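Local coordinates for uncharacterized protein (Bacteroides ovatus, PDB 4ID2) that is of unknown function, belongs to the DUF4738 family and folds into a beta-barrel-like structure built mainly of beta strands, at residues G25-M29 against D66-N71; D37-K41 against T116-I121; K105-I111 against A124-P130. All blocks are in the same frame, centred on the assembly; numbering follows the deposited sequence.

Contact 1: residues G25-M29 against D66-N71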
# COMPACT_ATOMS: atom_id res chain seq x y z
N GLY A 25 21.97 -11.40 -23.37
CA GLY A 25 22.37 -10.15 -24.00
C GLY A 25 21.89 -8.91 -23.28
O GLY A 25 21.36 -8.98 -22.16
N LEU A 26 22.06 -7.74 -23.93
CA LEU A 26 21.69 -6.43 -23.39
C LEU A 26 20.21 -6.10 -23.71
O LEU A 26 19.90 -5.65 -24.82
CB LEU A 26 22.64 -5.37 -23.96
CG LEU A 26 22.56 -3.96 -23.37
CD1 LEU A 26 22.97 -3.95 -21.90
CD2 LEU A 26 23.45 -3.01 -24.15
N GLN A 27 19.31 -6.32 -22.74
CA GLN A 27 17.86 -6.10 -22.90
C GLN A 27 17.50 -4.62 -22.82
O GLN A 27 18.04 -3.89 -21.99
CB GLN A 27 17.05 -6.87 -21.84
CG GLN A 27 16.66 -8.28 -22.24
CD GLN A 27 17.84 -9.22 -22.27
OE1 GLN A 27 18.23 -9.79 -21.24
NE2 GLN A 27 18.43 -9.42 -23.44
N ARG A 28 16.53 -4.18 -23.65
CA ARG A 28 16.04 -2.80 -23.62
C ARG A 28 14.54 -2.75 -23.90
O ARG A 28 13.98 -3.60 -24.59
CB ARG A 28 16.81 -1.91 -24.60
CG ARG A 28 16.73 -2.28 -26.07
CD ARG A 28 17.55 -1.30 -26.89
NE ARG A 28 18.99 -1.41 -26.60
CZ ARG A 28 19.92 -0.52 -26.96
NH1 ARG A 28 19.58 0.57 -27.63
NH2 ARG A 28 21.19 -0.73 -26.64
N MSE A 29 13.88 -1.74 -23.31
CA MSE A 29 12.43 -1.54 -23.42
C MSE A 29 12.06 -0.78 -24.69
O MSE A 29 12.87 -0.01 -25.22
CB MSE A 29 11.88 -0.79 -22.20
CG MSE A 29 11.85 -1.65 -20.95
SE MSE A 29 11.06 -0.72 -19.46
CE MSE A 29 9.15 -1.07 -19.73
N ASP A 66 20.61 -11.01 -16.03
CA ASP A 66 20.28 -10.29 -17.26
C ASP A 66 20.46 -8.79 -17.05
O ASP A 66 19.88 -8.23 -16.12
CB ASP A 66 18.82 -10.58 -17.70
CG ASP A 66 18.52 -12.02 -18.07
OD1 ASP A 66 19.46 -12.74 -18.48
OD2 ASP A 66 17.34 -12.42 -18.00
N THR A 67 21.26 -8.14 -17.92
CA THR A 67 21.51 -6.70 -17.82
C THR A 67 20.48 -5.92 -18.64
O THR A 67 20.25 -6.24 -19.81
CB THR A 67 22.95 -6.38 -18.27
OG1 THR A 67 23.25 -7.12 -19.46
CG2 THR A 67 23.97 -6.73 -17.20
N TYR A 68 19.86 -4.90 -18.03
CA TYR A 68 18.85 -4.05 -18.66
C TYR A 68 19.35 -2.61 -18.79
O TYR A 68 19.93 -2.09 -17.83
CB TYR A 68 17.55 -4.07 -17.84
CG TYR A 68 16.92 -5.44 -17.74
CD1 TYR A 68 17.35 -6.36 -16.78
CD2 TYR A 68 15.90 -5.83 -18.60
CE1 TYR A 68 16.79 -7.63 -16.69
CE2 TYR A 68 15.32 -7.09 -18.51
CZ TYR A 68 15.76 -8.00 -17.55
OH TYR A 68 15.22 -9.26 -17.44
N VAL A 69 19.12 -1.96 -19.95
CA VAL A 69 19.48 -0.55 -20.13
C VAL A 69 18.32 0.28 -19.55
O VAL A 69 17.14 -0.06 -19.74
CB VAL A 69 19.82 -0.18 -21.60
CG1 VAL A 69 18.58 -0.07 -22.46
CG2 VAL A 69 20.60 1.12 -21.67
N ASP A 70 18.65 1.34 -18.81
CA ASP A 70 17.65 2.20 -18.17
C ASP A 70 17.08 3.21 -19.20
O ASP A 70 17.63 3.36 -20.29
CB ASP A 70 18.28 2.93 -16.98
CG ASP A 70 17.30 3.44 -15.93
OD1 ASP A 70 16.07 3.36 -16.17
OD2 ASP A 70 17.76 3.94 -14.90
N ASN A 71 15.97 3.88 -18.84
CA ASN A 71 15.31 4.83 -19.73
C ASN A 71 15.37 6.26 -19.25
O ASN A 71 15.54 6.53 -18.06
CB ASN A 71 13.83 4.46 -19.88
CG ASN A 71 13.60 3.04 -20.34
OD1 ASN A 71 13.83 2.70 -21.50
ND2 ASN A 71 13.14 2.17 -19.44
O HOH W 1 15.43 0.20 -21.94

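Contact 2: residues D37-K41 against T116-I121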
# COMPACT_ATOMS: atom_id res chain seq x y z
N ASP A 37 -4.10 16.19 -23.87
CA ASP A 37 -4.69 17.53 -23.87
C ASP A 37 -5.66 17.63 -22.71
O ASP A 37 -6.50 16.74 -22.53
CB ASP A 37 -5.40 17.81 -25.20
CG ASP A 37 -4.49 17.92 -26.41
OD1 ASP A 37 -3.26 18.04 -26.21
OD2 ASP A 37 -5.00 17.89 -27.55
N PHE A 38 -5.53 18.69 -21.90
CA PHE A 38 -6.39 18.91 -20.75
C PHE A 38 -6.44 20.40 -20.41
O PHE A 38 -5.63 21.18 -20.92
CB PHE A 38 -5.89 18.11 -19.54
CG PHE A 38 -4.50 18.48 -19.10
CD1 PHE A 38 -4.30 19.49 -18.16
CD2 PHE A 38 -3.38 17.85 -19.63
CE1 PHE A 38 -3.02 19.85 -17.77
CE2 PHE A 38 -2.10 18.22 -19.25
CZ PHE A 38 -1.93 19.22 -18.32
N LYS A 39 -7.38 20.77 -19.54
CA LYS A 39 -7.55 22.14 -19.07
C LYS A 39 -7.11 22.24 -17.62
O LYS A 39 -7.33 21.30 -16.85
CB LYS A 39 -9.01 22.60 -19.20
CG LYS A 39 -9.37 23.07 -20.60
CD LYS A 39 -10.84 23.46 -20.68
CE LYS A 39 -11.27 23.79 -22.09
NZ LYS A 39 -12.75 23.89 -22.21
N PHE A 40 -6.50 23.36 -17.24
CA PHE A 40 -6.10 23.62 -15.85
C PHE A 40 -6.28 25.11 -15.58
O PHE A 40 -5.75 25.93 -16.33
CB PHE A 40 -4.67 23.15 -15.57
CG PHE A 40 -4.19 23.48 -14.18
CD1 PHE A 40 -4.92 23.11 -13.07
CD2 PHE A 40 -2.98 24.14 -13.99
CE1 PHE A 40 -4.46 23.39 -11.79
CE2 PHE A 40 -2.53 24.43 -12.70
CZ PHE A 40 -3.27 24.06 -11.61
N LYS A 41 -7.09 25.45 -14.56
CA LYS A 41 -7.43 26.84 -14.22
C LYS A 41 -8.01 27.55 -15.47
O LYS A 41 -7.74 28.73 -15.70
CB LYS A 41 -6.22 27.59 -13.63
CG LYS A 41 -5.71 26.96 -12.33
CD LYS A 41 -4.73 27.86 -11.59
CE LYS A 41 -4.45 27.38 -10.19
NZ LYS A 41 -3.54 28.31 -9.46
N THR A 116 -5.43 17.21 -12.26
CA THR A 116 -5.13 18.58 -11.87
C THR A 116 -5.66 18.79 -10.46
O THR A 116 -6.75 18.31 -10.15
CB THR A 116 -5.75 19.59 -12.84
OG1 THR A 116 -7.13 19.32 -13.01
CG2 THR A 116 -5.04 19.63 -14.17
N THR A 117 -4.90 19.48 -9.62
CA THR A 117 -5.27 19.79 -8.23
C THR A 117 -5.04 21.28 -8.00
O THR A 117 -4.39 21.91 -8.83
CB THR A 117 -4.44 18.91 -7.26
OG1 THR A 117 -3.09 19.38 -7.23
CG2 THR A 117 -4.48 17.43 -7.61
N PRO A 118 -5.49 21.86 -6.87
CA PRO A 118 -5.20 23.29 -6.62
C PRO A 118 -3.70 23.60 -6.59
O PRO A 118 -3.30 24.71 -6.95
CB PRO A 118 -5.86 23.56 -5.26
CG PRO A 118 -6.87 22.48 -5.10
CD PRO A 118 -6.26 21.28 -5.76
N GLN A 119 -2.86 22.62 -6.19
CA GLN A 119 -1.41 22.77 -6.17
C GLN A 119 -0.88 22.91 -7.60
O GLN A 119 -0.21 23.89 -7.91
CB GLN A 119 -0.72 21.57 -5.46
CG GLN A 119 -0.65 21.72 -3.94
CD GLN A 119 -2.00 21.67 -3.26
OE1 GLN A 119 -2.94 21.01 -3.72
NE2 GLN A 119 -2.11 22.33 -2.11
N GLY A 120 -1.22 21.95 -8.44
CA GLY A 120 -0.80 21.96 -9.83
C GLY A 120 -1.24 20.75 -10.63
O GLY A 120 -2.15 20.02 -10.24
N ILE A 121 -0.56 20.53 -11.76
CA ILE A 121 -0.80 19.43 -12.68
C ILE A 121 -0.04 18.24 -12.13
O ILE A 121 1.18 18.32 -12.02
CB ILE A 121 -0.33 19.82 -14.11
CG1 ILE A 121 -1.07 21.08 -14.60
CG2 ILE A 121 -0.51 18.66 -15.09
CD1 ILE A 121 -0.39 21.81 -15.68
O HOH W 2 -0.83 26.19 -10.09

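Contact 3: residues K105-I111 against A124-P130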
# COMPACT_ATOMS: atom_id res chain seq x y z
N LYS A 105 18.68 -0.62 -8.26
CA LYS A 105 18.17 -1.88 -8.82
C LYS A 105 16.90 -1.72 -9.71
O LYS A 105 16.43 -2.73 -10.24
CB LYS A 105 17.84 -2.87 -7.68
CG LYS A 105 19.02 -3.27 -6.80
CD LYS A 105 18.55 -4.12 -5.63
CE LYS A 105 19.66 -4.49 -4.68
NZ LYS A 105 19.17 -5.34 -3.56
N SER A 106 16.36 -0.49 -9.88
CA SER A 106 15.12 -0.26 -10.66
C SER A 106 15.36 0.50 -11.97
O SER A 106 16.43 1.06 -12.15
CB SER A 106 14.12 0.53 -9.82
OG SER A 106 14.43 1.91 -9.74
N ILE A 107 14.35 0.55 -12.87
CA ILE A 107 14.44 1.30 -14.13
C ILE A 107 13.23 2.24 -14.27
O ILE A 107 12.12 1.86 -13.89
CB ILE A 107 14.58 0.39 -15.38
CG1 ILE A 107 13.44 -0.63 -15.50
CG2 ILE A 107 15.94 -0.31 -15.38
CD1 ILE A 107 13.41 -1.35 -16.84
N LEU A 108 13.44 3.46 -14.81
CA LEU A 108 12.35 4.42 -15.02
C LEU A 108 11.39 3.81 -16.03
O LEU A 108 11.79 3.51 -17.15
CB LEU A 108 12.88 5.79 -15.49
CG LEU A 108 11.82 6.88 -15.68
CD1 LEU A 108 11.09 7.18 -14.37
CD2 LEU A 108 12.43 8.16 -16.23
N GLU A 109 10.15 3.58 -15.62
CA GLU A 109 9.15 2.91 -16.44
C GLU A 109 8.24 3.88 -17.16
O GLU A 109 7.90 3.64 -18.31
CB GLU A 109 8.28 1.99 -15.56
CG GLU A 109 7.38 1.04 -16.35
CD GLU A 109 6.42 0.21 -15.52
OE1 GLU A 109 5.95 0.69 -14.47
OE2 GLU A 109 6.08 -0.92 -15.97
N GLY A 110 7.73 4.89 -16.45
CA GLY A 110 6.77 5.79 -17.06
C GLY A 110 6.43 7.01 -16.25
O GLY A 110 6.61 7.04 -15.03
N ILE A 111 5.95 8.05 -16.96
CA ILE A 111 5.46 9.31 -16.39
C ILE A 111 4.17 9.58 -17.17
O ILE A 111 4.19 9.61 -18.40
CB ILE A 111 6.49 10.47 -16.45
CG1 ILE A 111 7.69 10.18 -15.51
CG2 ILE A 111 5.82 11.80 -16.07
CD1 ILE A 111 8.95 11.08 -15.67
N ALA A 124 1.53 10.80 -12.68
CA ALA A 124 1.85 9.57 -11.98
C ALA A 124 3.16 9.10 -12.56
O ALA A 124 3.32 9.15 -13.78
CB ALA A 124 0.75 8.53 -12.17
N ALA A 125 4.12 8.74 -11.72
CA ALA A 125 5.44 8.29 -12.17
C ALA A 125 5.75 6.94 -11.55
O ALA A 125 5.27 6.64 -10.46
CB ALA A 125 6.50 9.30 -11.78
N SER A 126 6.52 6.11 -12.26
CA SER A 126 6.87 4.81 -11.71
C SER A 126 8.25 4.34 -12.16
O SER A 126 8.66 4.58 -13.30
CB SER A 126 5.84 3.76 -12.11
OG SER A 126 5.66 3.70 -13.51
N VAL A 127 8.94 3.63 -11.25
CA VAL A 127 10.21 2.95 -11.48
C VAL A 127 9.88 1.47 -11.23
O VAL A 127 9.14 1.17 -10.29
CB VAL A 127 11.41 3.47 -10.65
CG1 VAL A 127 11.67 4.95 -10.93
CG2 VAL A 127 11.22 3.25 -9.15
N CYS A 128 10.36 0.56 -12.08
CA CYS A 128 10.04 -0.86 -11.97
C CYS A 128 11.30 -1.71 -11.86
O CYS A 128 12.39 -1.26 -12.22
CB CYS A 128 9.19 -1.30 -13.16
SG CYS A 128 10.14 -1.57 -14.68
N TYR A 129 11.14 -2.94 -11.37
CA TYR A 129 12.23 -3.90 -11.21
C TYR A 129 12.20 -4.85 -12.39
O TYR A 129 11.20 -5.53 -12.58
CB TYR A 129 12.11 -4.63 -9.87
CG TYR A 129 12.27 -3.65 -8.74
CD1 TYR A 129 13.53 -3.22 -8.34
CD2 TYR A 129 11.17 -2.98 -8.21
CE1 TYR A 129 13.69 -2.22 -7.38
CE2 TYR A 129 11.32 -1.97 -7.26
CZ TYR A 129 12.58 -1.61 -6.83
OH TYR A 129 12.72 -0.60 -5.91
N PRO A 130 13.26 -4.87 -13.23
CA PRO A 130 13.24 -5.74 -14.42
C PRO A 130 12.92 -7.22 -14.14
O PRO A 130 13.26 -7.74 -13.07
CB PRO A 130 14.66 -5.61 -14.98
CG PRO A 130 15.15 -4.32 -14.50
CD PRO A 130 14.52 -4.09 -13.17

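Contact 1: residues G25-M29 against D66-N71
The first ordered residues of the chain add a short, weakly bonded parallel strand to the edge of the mixed sheet, lying beside the start of strand 67-79; the two segments run 33° apart and bury 440 Å² between them. At Asp-66 the approach is slight: its CB lies 3.7 Å from Gln-27 OE1. Thr-67 is the first to bond, its O accepting Gln-27 N at 3.1 Å, while its OG1 sits 4.0 Å from Leu-26 CD1. Tyr-68 is the bridge partner of Gln-27, with CA atoms 4.8 Å apart. Their side chains share a face, so Gln-27 CB packs 3.6 Å from Tyr-68 CD2, and Tyr-68 also leans on Pro-130. Val-69 N then donates to Gln-27 O at 3.0 Å. Gln-27 thus bonds through both N and O to the residues flanking its partner, the pattern of a parallel bridge. Beyond it the direct ladder stops. Val-69 CG1 packs 3.3 Å from Arg-28 CB, with the Arg-28 guanidinium held by a salt bridge to Asp-55. Asp-70 turns away from 25-29, and its OD1 accepts Asn-71 N at 2.7 Å. Asn-71 ND2 is hydrogen-bonded to Leu-108 O. Where the strands part, a water fills the gap: it accepts from Met-29 N at 2.8 Å and donates to Val-69 O at 2.8 Å and to Asn-71 OD1 at 3.0 Å.

Contact 2: residues D37-K41 against T116-I121
Strand 33-40 ends here against the turn that joins strands 107-116 and 121-128, and the two backbones stay apart: the nearest CA atoms, of Phe-40 and Thr-116, are 6.5 Å from each other, and those of Lys-41 and Pro-118 are 8.7 Å. The turn is closed by its own bonds, Thr-117 N to Gly-120 O at 2.9 Å and Thr-117 OG1 to the same Gly-120 O at 3.2 Å. Side chains span the gap. Phe-40 points at the turn and its ring settles among four residues, with CD1 3.6 Å from Thr-116 CB, CE1 3.3 Å from Thr-117 O, CZ 3.7 Å from Gly-120 CA and CD2 3.7 Å from Ile-121 CG1. Phe-38, two residues back on the same side of the strand, sets CZ 3.6 Å from Ile-121 CG2 and also stacks on Tyr-113. Asp-37 and Phe-38 also pair, antiparallel, with a strand of the second subunit, so the sheet runs on across the interface. Lys-41 reaches the turn through a water, 3.2 Å from Gln-119 O and only weakly bound by Lys-41 NZ at 3.5 Å. Sheet and hairpin are therefore joined at this end of the barrel-like fold chiefly by aromatic and aliphatic packing, the charged Lys-41 staying at the exposed margin.

Contact 3: residues K105-I111 against A124-P130
A classic beta bulge interrupts this antiparallel hairpin; the axes of segments 107-111 and 124-128 come within 4.4 Å, their directions 151° apart. Glu-109 and Gly-110 both face Ser-126, whose O takes Glu-109 N at 2.9 Å and, weakly, Gly-110 N at 3.3 Å. On one face Leu-108, Ile-111, Ala-125 and Val-127 form an apolar surface: Leu-108 CD1 meets Val-127 CG1 at 4.1 Å, and the bulky Ile-111 lies beside the small Ala-125 methyl, CG1 to CB 4.0 Å. Ile-73 of strand 67-79 packs on both isoleucine and leucine. On the other face, Ile-107 packs against both Cys-128 and Pro-130, its CG1 3.5 Å from Cys-128 SG. Glu-109, turned toward the partner strand by the bulge, lies along Ser-126 and Cys-128, beside Gly-110, which has no side chain; its OE2 forms a salt bridge with Lys-115 of the second subunit. At the open end Ser-106 CB sits over one face of the Tyr-129 ring, in a CH-pi contact 4.1 Å from the centroid.

Overall arrangement
Contacts 1 and 3 meet directly, their centres 13 Å apart. Asp-70 OD1 lies 3.0 Å from Leu-108 N and Asn-71 ND2 lies 3.0 Å from Leu-108 O, probable hydrogen bonds that link the mixed sheet to the hairpin, while Tyr-68 CD1 packs 3.3 Å from Pro-130 CB. Contact 2 lies far off, its centre 35 Å from that of contact 1, across the chain's centre, and 24 Å from that of contact 3. It joins the mixed sheet to the turn of the same hairpin, so contacts 1 and 3 together and contact 2 tie the two sheets at separate places. No active site is known; bound 1,2-ethanediol, probably from the crystallisation liquor, lies about 4 Å from the Met-29 side chain and about 3 Å from that of Cys-128.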